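Local atomic coordinates of D-hydantoinase (Ralstonia pickettii, PDB entry 1NFG), a protein that probably catalyses the stereospecific hydrolysis of the cyclic amide bond of D-hydantoin derivatives and binds two zinc ions per subunit. Residues S312-W317 against M406-D411. Sequence-based numbering, arbitrary orientation.
With ZN (zinc ion), chain E.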
loop_
_atom_site.group_PDB
_atom_site.type_symbol
_atom_site.label_atom_id
_atom_site.label_comp_id
_atom_site.label_asym_id
_atom_site.label_seq_id
_atom_site.Cartn_x
_atom_site.Cartn_y
_atom_site.Cartn_z
ATOM N N SER A 312 -24.930 -14.851 6.532
ATOM C CA SER A 312 -25.694 -14.084 7.521
ATOM C C SER A 312 -25.177 -14.008 8.960
ATOM O O SER A 312 -25.409 -13.011 9.642
ATOM C CB SER A 312 -27.143 -14.592 7.566
ATOM O OG SER A 312 -27.208 -15.933 8.040
ATOM N N ASP A 313 -24.483 -15.041 9.426
ATOM C CA ASP A 313 -24.012 -15.073 10.820
ATOM C C ASP A 313 -25.262 -14.924 11.692
ATOM O O ASP A 313 -25.303 -14.135 12.640
ATOM C CB ASP A 313 -23.011 -13.938 11.109
ATOM C CG ASP A 313 -22.298 -14.107 12.459
ATOM O OD1 ASP A 313 -22.201 -15.254 12.952
ATOM O OD2 ASP A 313 -21.816 -13.096 13.021
ATOM N N HIS A 314 -26.280 -15.701 11.333
ATOM C CA HIS A 314 -27.570 -15.711 12.014
ATOM C C HIS A 314 -27.521 -16.158 13.477
ATOM O O HIS A 314 -27.032 -17.249 13.802
ATOM C CB HIS A 314 -28.552 -16.612 11.248
ATOM C CG HIS A 314 -29.917 -16.678 11.860
ATOM N ND1 HIS A 314 -30.863 -15.692 11.677
ATOM C CD2 HIS A 314 -30.481 -17.593 12.685
ATOM C CE1 HIS A 314 -31.952 -15.997 12.363
ATOM N NE2 HIS A 314 -31.745 -17.145 12.984
ATOM N N CYS A 315 -28.040 -15.297 14.345
ATOM C CA CYS A 315 -28.117 -15.555 15.776
ATOM C C CYS A 315 -29.521 -15.184 16.240
ATOM O O CYS A 315 -30.237 -14.450 15.554
ATOM C CB CYS A 315 -27.089 -14.719 16.537
ATOM S SG CYS A 315 -25.393 -15.253 16.289
ATOM N N SER A 316 -29.917 -15.681 17.403
ATOM C CA SER A 316 -31.245 -15.388 17.908
ATOM C C SER A 316 -31.272 -15.073 19.395
ATOM O O SER A 316 -31.485 -15.956 20.225
ATOM C CB SER A 316 -32.181 -16.562 17.595
ATOM O OG SER A 316 -31.509 -17.803 17.765
ATOM N N TRP A 317 -31.044 -13.809 19.731
ATOM C CA TRP A 317 -31.078 -13.382 21.119
ATOM C C TRP A 317 -32.241 -12.410 21.252
ATOM O O TRP A 317 -32.158 -11.265 20.809
ATOM C CB TRP A 317 -29.772 -12.693 21.504
ATOM C CG TRP A 317 -28.572 -13.566 21.364
ATOM C CD1 TRP A 317 -27.455 -13.304 20.624
ATOM C CD2 TRP A 317 -28.359 -14.845 21.974
ATOM N NE1 TRP A 317 -26.560 -14.341 20.732
ATOM C CE2 TRP A 317 -27.089 -15.301 21.554
ATOM C CE3 TRP A 317 -29.117 -15.651 22.832
ATOM C CZ2 TRP A 317 -26.556 -16.531 21.964
ATOM C CZ3 TRP A 317 -28.588 -16.876 23.242
ATOM C CH2 TRP A 317 -27.318 -17.303 22.805
ATOM N N MET A 406 -42.116 -12.391 9.340
ATOM C CA MET A 406 -41.015 -13.338 9.214
ATOM C C MET A 406 -41.439 -14.695 9.772
ATOM O O MET A 406 -42.513 -14.813 10.361
ATOM C CB MET A 406 -39.770 -12.800 9.917
ATOM C CG MET A 406 -39.231 -11.536 9.259
ATOM S SD MET A 406 -39.019 -11.721 7.461
ATOM C CE MET A 406 -37.441 -12.436 7.397
ATOM N N HIS A 407 -40.604 -15.715 9.606
ATOM C CA HIS A 407 -40.989 -17.052 10.049
ATOM C C HIS A 407 -40.122 -17.774 11.084
ATOM O O HIS A 407 -40.116 -19.008 11.132
ATOM C CB HIS A 407 -41.157 -17.944 8.811
ATOM C CG HIS A 407 -42.028 -17.339 7.753
ATOM N ND1 HIS A 407 -41.620 -16.280 6.969
ATOM C CD2 HIS A 407 -43.308 -17.599 7.395
ATOM C CE1 HIS A 407 -42.612 -15.913 6.178
ATOM N NE2 HIS A 407 -43.648 -16.696 6.417
ATOM N N ASN A 408 -39.400 -17.031 11.915
ATOM C CA ASN A 408 -38.569 -17.672 12.931
ATOM C C ASN A 408 -39.127 -17.360 14.325
ATOM O O ASN A 408 -40.240 -16.839 14.448
ATOM C CB ASN A 408 -37.108 -17.217 12.795
ATOM C CG ASN A 408 -36.867 -15.826 13.344
ATOM O OD1 ASN A 408 -37.717 -14.939 13.238
ATOM N ND2 ASN A 408 -35.692 -15.624 13.924
ATOM N N ALA A 409 -38.370 -17.674 15.369
ATOM C CA ALA A 409 -38.841 -17.448 16.731
ATOM C C ALA A 409 -38.349 -16.164 17.415
ATOM O O ALA A 409 -38.473 -16.032 18.636
ATOM C CB ALA A 409 -38.492 -18.657 17.591
ATOM N N MET A 410 -37.812 -15.219 16.644
ATOM C CA MET A 410 -37.300 -13.968 17.207
ATOM C C MET A 410 -38.350 -12.889 17.432
ATOM O O MET A 410 -39.428 -12.926 16.841
ATOM C CB MET A 410 -36.189 -13.409 16.320
ATOM C CG MET A 410 -34.842 -14.051 16.572
ATOM S SD MET A 410 -34.276 -13.735 18.252
ATOM C CE MET A 410 -33.607 -12.092 18.071
ATOM N N ASP A 411 -38.024 -11.922 18.288
ATOM C CA ASP A 411 -38.946 -10.830 18.588
ATOM C C ASP A 411 -38.638 -9.541 17.827
ATOM O O ASP A 411 -39.212 -8.491 18.114
ATOM C CB ASP A 411 -38.990 -10.567 20.098
ATOM C CG ASP A 411 -37.629 -10.239 20.683
ATOM O OD1 ASP A 411 -36.618 -10.807 20.212
ATOM O OD2 ASP A 411 -37.578 -9.424 21.633
HETATM ZN ZN ZN E . -20.360 -16.275 13.664
#
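M410 reaches S316 and W317 with a side chain that leaves its backbone beside the N (chi1 -82°) and then bends twice, at chi2 and chi3. The bends lay the thioether along the backbone of S316. M410 SD sits 3.5 Å from S316 CA, and M410 CG lies 3.8 Å from S316 CB. The terminal methyl goes one residue further, with M410 CE 3.2 Å from W317 O. This is van der Waals packing of a bent thioether on a loop backbone. CB of W317 points away from 406-411, and its side chain lies about 6 Å from that of N335, which probably binds substrate.

A second, lighter touch joins H314 and N408. The H314 ring swings out with CG anti to its backbone N (chi1 -179°). N408 ND2 meets the edge of that ring, near its plane, 4.1 Å from H314 CE1. Ring and amide planes are turned 65° apart, so they do not stack. The polar link between the two is indirect. D71 OD2 takes hydrogen bonds from both N408 ND2 and H314 NE2, while H314 ND1 pairs with G339 N. D71 bridges the two loops, and D71 and G339 together hold the imidazole at its two nitrogens. On the other side of the amide, N408 OD1 bonds Q403 NE2 and receives a weak bond from M410 N (3.4 Å).

Just before H314, D313 turns its carboxylate the other way, and D313 OD1 binds zinc at 2.2 Å. H57 and H59 share this ion. The loop following strand 310-311 thus carries a metal ligand at its start and packs against the 406-411 loop further along. A metal-binding aspartate at the end of a barrel strand is characteristic of the binuclear zinc site of the amidohydrolase TIM barrel.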